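Local coordinates for protein putative oxidoreductase (PDB 3L6D) that probably acts as an NADP-dependent oxidoreductase, binding the dinucleotide through a Rossmann-type domain related to that of 6-phosphogluconate dehydrogenase, at residues 34-39 with 52-57; 24-29 with 46-51; 11-16 with 63-68. One frame throughout, in Å; residues are numbered along the deposited sequence.

Contact 1 (34-39 with 52-57)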
ATOM      1  N   ARG B  34       9.900  -4.729  35.631  1.00 17.56           N
ATOM      2  CA  ARG B  34      10.509  -5.816  36.342  1.00 17.26           C
ATOM      3  C   ARG B  34       9.802  -7.015  35.707  1.00 17.03           C
ATOM      4  O   ARG B  34       8.543  -7.087  35.753  1.00 18.03           O
ATOM      5  CB  ARG B  34      10.145  -5.732  37.815  1.00 18.96           C
ATOM      6  CG  ARG B  34      10.751  -4.467  38.535  1.00 17.45           C
ATOM      7  CD  ARG B  34      10.087  -4.255  39.889  1.00 21.24           C
ATOM      8  NE  ARG B  34       8.654  -3.923  39.763  1.00 19.89           N
ATOM      9  CZ  ARG B  34       7.787  -3.902  40.780  1.00 23.81           C
ATOM     10  NH1 ARG B  34       8.186  -4.203  42.044  1.00 20.80           N
ATOM     11  NH2 ARG B  34       6.520  -3.563  40.550  1.00 21.48           N
ATOM     12  N   VAL B  35      10.580  -7.875  35.060  1.00 15.45           N
ATOM     13  CA  VAL B  35       9.993  -9.002  34.254  1.00 14.24           C
ATOM     14  C   VAL B  35      10.414 -10.367  34.798  1.00 16.42           C
ATOM     15  O   VAL B  35      11.611 -10.627  35.002  1.00 17.49           O
ATOM     16  CB  VAL B  35      10.436  -8.904  32.762  1.00 13.36           C
ATOM     17  CG1 VAL B  35       9.705  -9.981  31.887  1.00 16.18           C
ATOM     18  CG2 VAL B  35      10.193  -7.496  32.162  1.00 16.10           C
ATOM     19  N   ALA B  36       9.433 -11.259  34.976  1.00 17.32           N
ATOM     20  CA  ALA B  36       9.716 -12.617  35.354  1.00 17.46           C
ATOM     21  C   ALA B  36       9.350 -13.503  34.171  1.00 16.83           C
ATOM     22  O   ALA B  36       8.454 -13.169  33.401  1.00 16.70           O
ATOM     23  CB  ALA B  36       8.915 -12.997  36.612  1.00 16.54           C
ATOM     24  N   ILE B  37      10.096 -14.593  33.997  1.00 16.49           N
ATOM     25  CA  ILE B  37       9.916 -15.467  32.807  1.00 16.26           C
ATOM     26  C   ILE B  37       9.924 -16.916  33.213  1.00 17.02           C
ATOM     27  O   ILE B  37      10.460 -17.309  34.289  1.00 15.12           O
ATOM     28  CB  ILE B  37      11.032 -15.255  31.730  1.00 17.39           C
ATOM     29  CG1 ILE B  37      12.407 -15.640  32.327  1.00 18.73           C
ATOM     30  CG2 ILE B  37      10.990 -13.769  31.139  1.00 16.95           C
ATOM     31  CD1 ILE B  37      13.529 -15.685  31.307  1.00 20.23           C
ATOM     32  N   TRP B  38       9.345 -17.729  32.327  1.00 18.91           N
ATOM     33  CA  TRP B  38       9.449 -19.172  32.445  1.00 22.19           C
ATOM     34  C   TRP B  38       9.419 -19.691  31.028  1.00 22.31           C
ATOM     35  O   TRP B  38       8.728 -19.150  30.178  1.00 19.70           O
ATOM     36  CB  TRP B  38       8.273 -19.781  33.234  1.00 24.37           C
ATOM     37  CG  TRP B  38       8.347 -21.309  33.301  1.00 26.42           C
ATOM     38  CD1 TRP B  38       8.969 -22.074  34.254  1.00 25.73           C
ATOM     39  CD2 TRP B  38       7.808 -22.219  32.348  1.00 25.97           C
ATOM     40  NE1 TRP B  38       8.830 -23.423  33.955  1.00 25.96           N
ATOM     41  CE2 TRP B  38       8.119 -23.532  32.790  1.00 27.21           C
ATOM     42  CE3 TRP B  38       7.076 -22.055  31.173  1.00 26.54           C
ATOM     43  CZ2 TRP B  38       7.739 -24.672  32.070  1.00 27.16           C
ATOM     44  CZ3 TRP B  38       6.706 -23.198  30.449  1.00 27.57           C
ATOM     45  CH2 TRP B  38       7.037 -24.478  30.907  1.00 27.63           C
ATOM     46  N   ASN B  39      10.192 -20.739  30.790  1.00 26.55           N
ATOM     47  CA  ASN B  39      10.160 -21.437  29.553  1.00 32.50           C
ATOM     48  C   ASN B  39      10.792 -22.802  29.643  1.00 34.50           C
ATOM     49  O   ASN B  39      11.147 -23.274  30.727  1.00 32.11           O
ATOM     50  CB  ASN B  39      10.955 -20.674  28.526  1.00 37.25           C
ATOM     51  CG  ASN B  39      10.524 -20.999  27.151  1.00 53.03           C
ATOM     52  OD1 ASN B  39       9.450 -20.602  26.744  1.00 40.75           O
ATOM     53  ND2 ASN B  39      11.331 -21.761  26.431  1.00 39.89           N
ATOM     54  N   GLY B  52      18.472  -8.949  32.913  1.00 26.23           N
ATOM     55  CA  GLY B  52      17.693  -8.557  34.102  1.00 24.02           C
ATOM     56  C   GLY B  52      16.367  -9.273  34.406  1.00 20.26           C
ATOM     57  O   GLY B  52      15.740  -8.993  35.433  1.00 19.46           O
ATOM     58  N   ALA B  53      15.924 -10.208  33.550  1.00 18.43           N
ATOM     59  CA  ALA B  53      14.722 -11.010  33.888  1.00 18.22           C
ATOM     60  C   ALA B  53      14.937 -11.988  35.049  1.00 20.17           C
ATOM     61  O   ALA B  53      16.037 -12.541  35.216  1.00 20.65           O
ATOM     62  CB  ALA B  53      14.192 -11.792  32.648  1.00 16.21           C
ATOM     63  N   HIS B  54      13.869 -12.239  35.813  1.00 20.26           N
ATOM     64  CA  HIS B  54      13.908 -13.198  36.925  1.00 20.68           C
ATOM     65  C   HIS B  54      13.394 -14.520  36.360  1.00 19.48           C
ATOM     66  O   HIS B  54      12.284 -14.569  35.848  1.00 19.49           O
ATOM     67  CB  HIS B  54      12.961 -12.763  38.039  1.00 22.62           C
ATOM     68  CG  HIS B  54      12.784 -13.791  39.114  1.00 25.82           C
ATOM     69  ND1 HIS B  54      13.684 -13.949  40.148  1.00 25.14           N
ATOM     70  CD2 HIS B  54      11.818 -14.722  39.308  1.00 24.58           C
ATOM     71  CE1 HIS B  54      13.281 -14.934  40.935  1.00 25.64           C
ATOM     72  NE2 HIS B  54      12.155 -15.425  40.444  1.00 25.91           N
ATOM     73  N   LEU B  55      14.194 -15.571  36.446  1.00 18.79           N
ATOM     74  CA  LEU B  55      13.757 -16.897  36.006  1.00 18.27           C
ATOM     75  C   LEU B  55      12.943 -17.567  37.117  1.00 18.77           C
ATOM     76  O   LEU B  55      13.417 -17.694  38.275  1.00 18.71           O
ATOM     77  CB  LEU B  55      14.999 -17.759  35.674  1.00 18.09           C
ATOM     78  CG  LEU B  55      14.741 -19.194  35.234  1.00 22.37           C
ATOM     79  CD1 LEU B  55      13.879 -19.213  33.960  1.00 17.38           C
ATOM     80  CD2 LEU B  55      16.116 -19.930  35.061  1.00 18.81           C
ATOM     81  N   CYS B  56      11.739 -18.005  36.780  1.00 18.41           N
ATOM     82  CA  CYS B  56      10.856 -18.664  37.744  1.00 20.22           C
ATOM     83  C   CYS B  56      10.986 -20.168  37.577  1.00 21.36           C
ATOM     84  O   CYS B  56      11.290 -20.663  36.499  1.00 20.19           O
ATOM     85  CB  CYS B  56       9.378 -18.293  37.511  1.00 20.27           C
ATOM     86  SG  CYS B  56       8.964 -16.535  37.687  1.00 23.14           S
ATOM     87  N   GLU B  57      10.688 -20.889  38.643  1.00 23.46           N
ATOM     88  CA  GLU B  57      10.839 -22.351  38.637  1.00 26.25           C
ATOM     89  C   GLU B  57       9.700 -23.081  37.889  1.00 26.03           C
ATOM     90  O   GLU B  57       9.855 -24.245  37.455  1.00 25.33           O
ATOM     91  CB  GLU B  57      10.987 -22.855  40.077  1.00 28.65           C
ATOM     92  CG  GLU B  57       9.722 -22.779  40.945  1.00 44.74           C
ATOM     93  CD  GLU B  57       9.966 -23.280  42.376  1.00 32.43           C
ATOM     94  OE1 GLU B  57      11.061 -23.811  42.649  1.00 45.12           O
ATOM     95  OE2 GLU B  57       9.051 -23.126  43.228  1.00 45.75           O
TER
HETATM   96  O   HOH W   1      13.420  -7.617  35.912  1.00 23.92           O

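Contact 2 (24-29 with 46-51)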
HETATM    1  N   MSE B  24       9.498  -9.524  23.204  1.00 25.99           N
HETATM    2  CA  MSE B  24       8.591  -8.833  24.107  1.00 25.55           C
HETATM    3  C   MSE B  24       9.234  -8.640  25.486  1.00 23.20           C
HETATM    4  O   MSE B  24       9.232  -7.520  26.046  1.00 22.44           O
HETATM    5  CB  MSE B  24       7.298  -9.614  24.204  1.00 28.08           C
HETATM    6  CG  MSE B  24       6.463  -9.477  22.945  1.00 29.16           C
HETATM    7 SE   MSE B  24       4.786 -10.460  23.180  0.95 35.40          SE
HETATM    8  CE  MSE B  24       3.734  -9.799  21.636  1.00 28.24           C
ATOM      9  N   ALA B  25       9.806  -9.711  26.023  1.00 21.96           N
ATOM     10  CA  ALA B  25      10.515  -9.609  27.312  1.00 21.54           C
ATOM     11  C   ALA B  25      11.650  -8.572  27.245  1.00 22.45           C
ATOM     12  O   ALA B  25      11.797  -7.767  28.165  1.00 23.37           O
ATOM     13  CB  ALA B  25      11.017 -10.975  27.794  1.00 20.32           C
ATOM     14  N   GLN B  26      12.459  -8.600  26.185  1.00 22.44           N
ATOM     15  CA  GLN B  26      13.590  -7.651  26.099  1.00 23.63           C
ATOM     16  C   GLN B  26      13.108  -6.225  26.050  1.00 22.16           C
ATOM     17  O   GLN B  26      13.645  -5.346  26.744  1.00 22.51           O
ATOM     18  CB  GLN B  26      14.442  -7.943  24.849  1.00 26.83           C
ATOM     19  CG  GLN B  26      15.249  -9.226  24.911  1.00 36.78           C
ATOM     20  CD  GLN B  26      15.941  -9.568  23.581  1.00 30.82           C
ATOM     21  OE1 GLN B  26      17.088 -10.042  23.567  1.00 37.86           O
ATOM     22  NE2 GLN B  26      15.255  -9.331  22.465  1.00 37.59           N
ATOM     23  N   VAL B  27      12.082  -5.974  25.228  1.00 22.18           N
ATOM     24  CA  VAL B  27      11.530  -4.617  25.088  1.00 22.06           C
ATOM     25  C   VAL B  27      11.018  -4.116  26.446  1.00 20.97           C
ATOM     26  O   VAL B  27      11.366  -2.995  26.911  1.00 20.63           O
ATOM     27  CB  VAL B  27      10.432  -4.574  23.949  1.00 21.91           C
ATOM     28  CG1 VAL B  27       9.420  -3.459  24.148  1.00 30.67           C
ATOM     29  CG2 VAL B  27      11.118  -4.416  22.596  1.00 30.02           C
ATOM     30  N   LEU B  28      10.239  -4.965  27.106  1.00 19.67           N
ATOM     31  CA  LEU B  28       9.712  -4.620  28.419  1.00 21.61           C
ATOM     32  C   LEU B  28      10.826  -4.386  29.449  1.00 22.68           C
ATOM     33  O   LEU B  28      10.757  -3.399  30.192  1.00 23.15           O
ATOM     34  CB  LEU B  28       8.706  -5.678  28.899  1.00 22.17           C
ATOM     35  CG  LEU B  28       7.470  -5.819  28.015  1.00 17.69           C
ATOM     36  CD1 LEU B  28       6.739  -7.142  28.389  1.00 22.91           C
ATOM     37  CD2 LEU B  28       6.548  -4.578  28.216  1.00 22.02           C
ATOM     38  N   LEU B  29      11.873  -5.244  29.471  1.00 22.80           N
ATOM     39  CA  LEU B  29      13.033  -4.967  30.343  1.00 23.24           C
ATOM     40  C   LEU B  29      13.716  -3.647  30.012  1.00 23.95           C
ATOM     41  O   LEU B  29      14.077  -2.876  30.921  1.00 21.67           O
ATOM     42  CB  LEU B  29      14.094  -6.067  30.270  1.00 23.73           C
ATOM     43  CG  LEU B  29      13.807  -7.410  30.905  1.00 25.09           C
ATOM     44  CD1 LEU B  29      14.801  -8.386  30.288  1.00 23.23           C
ATOM     45  CD2 LEU B  29      13.976  -7.334  32.471  1.00 22.98           C
ATOM     46  N   ALA B  46      18.607 -17.895  29.196  1.00 21.10           N
ATOM     47  CA  ALA B  46      19.904 -17.386  29.654  1.00 21.56           C
ATOM     48  C   ALA B  46      20.114 -15.905  29.257  1.00 21.55           C
ATOM     49  O   ALA B  46      20.502 -15.097  30.094  1.00 21.79           O
ATOM     50  CB  ALA B  46      21.052 -18.256  29.152  1.00 20.86           C
ATOM     51  N   ALA B  47      19.848 -15.547  28.005  1.00 21.70           N
ATOM     52  CA  ALA B  47      20.054 -14.147  27.588  1.00 23.51           C
ATOM     53  C   ALA B  47      19.138 -13.163  28.358  1.00 22.90           C
ATOM     54  O   ALA B  47      19.543 -12.057  28.724  1.00 23.45           O
ATOM     55  CB  ALA B  47      19.856 -13.997  26.068  1.00 23.82           C
ATOM     56  N   LEU B  48      17.921 -13.595  28.615  1.00 22.78           N
ATOM     57  CA  LEU B  48      16.940 -12.767  29.327  1.00 23.52           C
ATOM     58  C   LEU B  48      17.320 -12.556  30.784  1.00 22.69           C
ATOM     59  O   LEU B  48      17.265 -11.445  31.265  1.00 23.00           O
ATOM     60  CB  LEU B  48      15.531 -13.341  29.177  1.00 24.40           C
ATOM     61  CG  LEU B  48      14.936 -13.333  27.757  1.00 25.84           C
ATOM     62  CD1 LEU B  48      13.669 -14.172  27.742  1.00 26.42           C
ATOM     63  CD2 LEU B  48      14.642 -11.953  27.175  1.00 26.11           C
ATOM     64  N   VAL B  49      17.788 -13.610  31.456  1.00 22.69           N
ATOM     65  CA  VAL B  49      18.328 -13.484  32.808  1.00 22.06           C
ATOM     66  C   VAL B  49      19.492 -12.480  32.823  1.00 23.46           C
ATOM     67  O   VAL B  49      19.562 -11.601  33.690  1.00 22.81           O
ATOM     68  CB  VAL B  49      18.747 -14.876  33.391  1.00 21.62           C
ATOM     69  CG1 VAL B  49      19.472 -14.726  34.732  1.00 19.94           C
ATOM     70  CG2 VAL B  49      17.505 -15.749  33.604  1.00 19.22           C
ATOM     71  N   ALA B  50      20.387 -12.619  31.849  1.00 24.55           N
ATOM     72  CA  ALA B  50      21.554 -11.746  31.715  1.00 26.48           C
ATOM     73  C   ALA B  50      21.098 -10.264  31.567  1.00 28.01           C
ATOM     74  O   ALA B  50      21.742  -9.343  32.107  1.00 28.61           O
ATOM     75  CB  ALA B  50      22.369 -12.180  30.495  1.00 26.09           C
ATOM     76  N   ALA B  51      19.977 -10.073  30.865  1.00 28.03           N
ATOM     77  CA  ALA B  51      19.373  -8.738  30.624  1.00 28.09           C
ATOM     78  C   ALA B  51      18.523  -8.214  31.792  1.00 28.42           C
ATOM     79  O   ALA B  51      17.938  -7.142  31.668  1.00 29.43           O
ATOM     80  CB  ALA B  51      18.539  -8.752  29.332  1.00 27.78           C
TER

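Contact 3 (11-16 with 63-68)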
ATOM      1  N   ASP B  11       6.296  -6.585  37.435  1.00 18.67           N
ATOM      2  CA  ASP B  11       5.251  -5.889  36.697  1.00 18.76           C
ATOM      3  C   ASP B  11       4.522  -6.796  35.712  1.00 19.10           C
ATOM      4  O   ASP B  11       3.352  -6.558  35.371  1.00 21.47           O
ATOM      5  CB  ASP B  11       5.907  -4.742  35.943  1.00 19.68           C
ATOM      6  CG  ASP B  11       6.503  -3.740  36.874  1.00 22.15           C
ATOM      7  OD1 ASP B  11       5.738  -3.235  37.718  1.00 20.59           O
ATOM      8  OD2 ASP B  11       7.714  -3.484  36.781  1.00 20.90           O
ATOM      9  N   VAL B  12       5.216  -7.817  35.234  1.00 17.57           N
ATOM     10  CA  VAL B  12       4.715  -8.655  34.130  1.00 15.56           C
ATOM     11  C   VAL B  12       5.530  -9.921  34.052  1.00 16.43           C
ATOM     12  O   VAL B  12       6.743  -9.914  34.277  1.00 16.60           O
ATOM     13  CB  VAL B  12       4.750  -7.907  32.764  1.00 15.40           C
ATOM     14  CG1 VAL B  12       6.172  -7.446  32.395  1.00 17.04           C
ATOM     15  CG2 VAL B  12       4.107  -8.770  31.620  1.00 16.92           C
ATOM     16  N   SER B  13       4.875 -11.033  33.724  1.00 16.56           N
ATOM     17  CA  SER B  13       5.603 -12.277  33.521  1.00 17.86           C
ATOM     18  C   SER B  13       5.385 -12.617  32.050  1.00 18.74           C
ATOM     19  O   SER B  13       4.393 -12.181  31.458  1.00 18.79           O
ATOM     20  CB  SER B  13       5.025 -13.418  34.382  1.00 17.48           C
ATOM     21  OG  SER B  13       5.270 -13.165  35.775  1.00 19.19           O
ATOM     22  N   VAL B  14       6.332 -13.353  31.474  1.00 18.92           N
ATOM     23  CA  VAL B  14       6.239 -13.772  30.071  1.00 20.37           C
ATOM     24  C   VAL B  14       6.532 -15.261  30.033  1.00 20.28           C
ATOM     25  O   VAL B  14       7.571 -15.726  30.517  1.00 19.52           O
ATOM     26  CB  VAL B  14       7.273 -13.016  29.163  1.00 21.21           C
ATOM     27  CG1 VAL B  14       7.090 -13.424  27.672  1.00 19.06           C
ATOM     28  CG2 VAL B  14       7.116 -11.537  29.287  1.00 19.17           C
ATOM     29  N   ILE B  15       5.626 -15.967  29.422  1.00 21.88           N
ATOM     30  CA  ILE B  15       5.727 -17.371  29.322  1.00 24.63           C
ATOM     31  C   ILE B  15       5.769 -17.773  27.870  1.00 26.09           C
ATOM     32  O   ILE B  15       4.904 -17.506  27.093  1.00 23.79           O
ATOM     33  CB  ILE B  15       4.588 -17.993  30.035  1.00 26.28           C
ATOM     34  CG1 ILE B  15       4.807 -17.882  31.514  1.00 28.73           C
ATOM     35  CG2 ILE B  15       4.432 -19.398  29.640  1.00 30.84           C
ATOM     36  CD1 ILE B  15       3.774 -18.455  32.240  1.00 29.80           C
ATOM     37  N   GLY B  16       6.837 -18.452  27.562  1.00 29.21           N
ATOM     38  CA  GLY B  16       7.172 -18.865  26.234  1.00 32.34           C
ATOM     39  C   GLY B  16       8.215 -17.891  25.773  1.00 35.12           C
ATOM     40  O   GLY B  16       7.979 -16.712  25.707  1.00 35.89           O
ATOM     41  N   LEU B  63       2.979 -17.033  37.079  1.00 21.23           N
ATOM     42  CA  LEU B  63       1.629 -16.477  37.216  1.00 21.58           C
ATOM     43  C   LEU B  63       1.455 -15.690  38.491  1.00 23.43           C
ATOM     44  O   LEU B  63       0.851 -14.597  38.469  1.00 23.17           O
ATOM     45  CB  LEU B  63       0.549 -17.575  37.116  1.00 21.45           C
ATOM     46  CG  LEU B  63       0.442 -18.177  35.718  1.00 19.69           C
ATOM     47  CD1 LEU B  63      -0.483 -19.433  35.758  1.00 21.16           C
ATOM     48  CD2 LEU B  63      -0.101 -17.115  34.739  1.00 20.11           C
ATOM     49  N   SER B  64       2.030 -16.214  39.586  1.00 23.21           N
ATOM     50  CA  SER B  64       1.887 -15.608  40.898  1.00 23.53           C
ATOM     51  C   SER B  64       2.718 -14.345  40.999  1.00 24.00           C
ATOM     52  O   SER B  64       2.355 -13.400  41.715  1.00 24.73           O
ATOM     53  CB  SER B  64       2.265 -16.616  42.019  1.00 23.62           C
ATOM     54  OG  SER B  64       1.316 -17.686  42.053  1.00 29.35           O
ATOM     55  N   ALA B  65       3.826 -14.314  40.264  1.00 24.13           N
ATOM     56  CA  ALA B  65       4.846 -13.254  40.461  1.00 23.56           C
ATOM     57  C   ALA B  65       4.407 -11.873  40.000  1.00 22.29           C
ATOM     58  O   ALA B  65       4.971 -10.874  40.456  1.00 21.59           O
ATOM     59  CB  ALA B  65       6.153 -13.621  39.765  1.00 24.21           C
ATOM     60  N   SER B  66       3.443 -11.812  39.079  1.00 20.98           N
ATOM     61  CA  SER B  66       3.063 -10.518  38.439  1.00 20.47           C
ATOM     62  C   SER B  66       1.551 -10.429  38.316  1.00 19.94           C
ATOM     63  O   SER B  66       0.912 -11.449  38.225  1.00 21.27           O
ATOM     64  CB  SER B  66       3.660 -10.474  37.020  1.00 19.42           C
ATOM     65  OG  SER B  66       5.059 -10.729  37.046  1.00 19.39           O
ATOM     66  N   PRO B  67       0.987  -9.232  38.186  1.00 20.09           N
ATOM     67  CA  PRO B  67      -0.479  -9.135  38.053  1.00 19.73           C
ATOM     68  C   PRO B  67      -0.975  -9.584  36.645  1.00 19.52           C
ATOM     69  O   PRO B  67      -2.133  -9.944  36.487  1.00 18.54           O
ATOM     70  CB  PRO B  67      -0.750  -7.637  38.324  1.00 19.01           C
ATOM     71  CG  PRO B  67       0.502  -6.969  37.844  1.00 26.90           C
ATOM     72  CD  PRO B  67       1.619  -7.890  38.279  1.00 20.37           C
ATOM     73  N   ALA B  68      -0.070  -9.591  35.661  1.00 19.20           N
ATOM     74  CA  ALA B  68      -0.391 -10.034  34.290  1.00 18.74           C
ATOM     75  C   ALA B  68       0.726 -10.935  33.779  1.00 18.59           C
ATOM     76  O   ALA B  68       1.907 -10.681  34.040  1.00 17.92           O
ATOM     77  CB  ALA B  68      -0.537  -8.854  33.357  1.00 19.04           C
TER

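Contact 1 (34-39 with 52-57)
Three backbone hydrogen bonds zip 34-39 to 52-57 as parallel strands. His-54 N gives its hydrogen to Val-35 O, 2.9 Å away, and His-54 O in turn takes one from Ile-37 N, so His-54 is clasped by the two residues flanking its bridge partner Ala-36. The ladder closes where Cys-56 N meets Ile-37 O at 2.9 Å, approaching almost along the C=O axis (176°). At the Val-35 end, a water accepts from Val-35 N and donates to Gly-52 O, extending the link past the bond from His-54 N.

Side chains follow the alternation of the strands. On one face Ala-36, small enough for a close approach, sets its CB 3.7 Å from Cys-56 SG, which lies in the plane of the His-54 ring at its edge. On the other, branched Ile-37 places CG1 in the crowded position between N and carbonyl carbon (chi1 63°), 4.2 Å from Leu-55 CD1, while its CG2 meets the Ala-53 methyl. Trp-38, with CG anti to its N, turns the edge of its ring to the backbone of 52-57, CD1 lying 3.5 Å from Cys-56 O.

Gly-52, at positive phi (105°), ends helix 42-50 in a Schellman motif and turns the chain into strand 54-55. This completes a beta-alpha-beta unit: Leu-48 of that helix packs on Ile-37 and Ala-53, Cys-56 meets helix 59-65, and strand 12-15 pairs with the other edge of 35-38.

Contact 2 (24-29 with 46-51)
Helix segments 24-29 and 46-50 run almost exactly parallel, their axes 3° apart in direction and 10.5 Å apart at closest approach. The interface is apolar and is built from two clusters along the helices.

In the first, Leu-48 supplies the reach. Its CG stands anti to the carbonyl carbon (chi1 -66°), and the tip of the side chain comes nearer to 24-29 than its CB does. CD2 touches two neighbours, 3.8 Å from Ala-25 CB and 3.6 Å from Gln-26 CG. Ala-25 suits a buried position facing the partner because its single methyl admits the leucine tip. Gln-26 uses its aliphatic part, crossing Leu-48 at about a right angle, and extends beyond CG on this partly exposed border.

Toward the C-terminal ends, Leu-29 takes over. Its CD1 lies 3.9 Å from Ala-51 CB and 3.6 Å from Ala-51 O, just after helix 42-50, where Ala-51 N still bonds to Ala-47 O.

These are neighbouring parallel helices on one face of a Rossmann-type sheet, linked in the chain by strand 35-38: Leu-28 and Leu-29 touch Val-35 of that strand, and Met-24, a selenomethionine, packs on Ile-70 of strand 68-71.

Contact 3 (11-16 with 63-68)
Ser-13 and Ser-66 face one another across the crossing of strand 12-15 and the turn after helix 59-65, and their hydroxyls make the key polar link. Ser-66 OG donates to Ser-13 OG at 2.8 Å, and Ser-13 OG is also hydrogen-bonded to Ala-62 O in that helix. The Ser-13 hydroxyl, buried, thus has two partners: it accepts from one serine and passes its own hydrogen to a helix carbonyl. Both serines hold OG anti to the carbonyl carbon, with chi1 -68° for Ser-13 and -53° for Ser-66, which lets the two tips meet. Ser-66 OG also sits 3.1 Å from Val-12 C, pressed against the strand backbone. A serine suits each site, being small enough to be buried there and able to bond.

The backbone adds a sheet bond. Ser-13 N donates to Ala-68 O at 3.0 Å, with an N-H...O angle of 160° and the donor in the carbonyl plane. The same oxygen receives a CA-H...O contact from Val-12 CA at 3.5 Å, while Val-12 CG2 packs beside it. Pro-67, whose nitrogen carries no hydrogen, brings CD to 3.6 Å from Asp-11 O as the chain rounds the corner. The carboxylate of Asp-11 is engaged elsewhere, OD1 in a salt bridge with Arg-34 NH2.

Strand 12-15, the first strand of the Rossmann-type sheet, is thereby flanked on both edges, by 68-71, which begins at Ala-68, and by 35-38. Helix 59-65 lies across one face of the sheet, with Leu-63 reaching Thr-69 and helix 88-92.

All three contacts belong to the Rossmann-type half of the chain. The centres of contacts 1 and 2 are about 9 Å apart, those of 1 and 3 about 8 Å, and those of 2 and 3 about 13 Å. Contacts 1 and 3 share a sheet ordered 54-55, 35-38, 12-15, 68-71, in which Ala-36 O probably bonds to Val-14 N. Contact 2 joins the two crossover helices, 19-30 and 42-50, on one face of it. In chain order, contact 3 spans both others, whose segments alternate. Strand 12-15 runs into helix 19-30 through a glycine-rich turn beginning at Gly-16, consistent with a dinucleotide-binding GxGxxG motif.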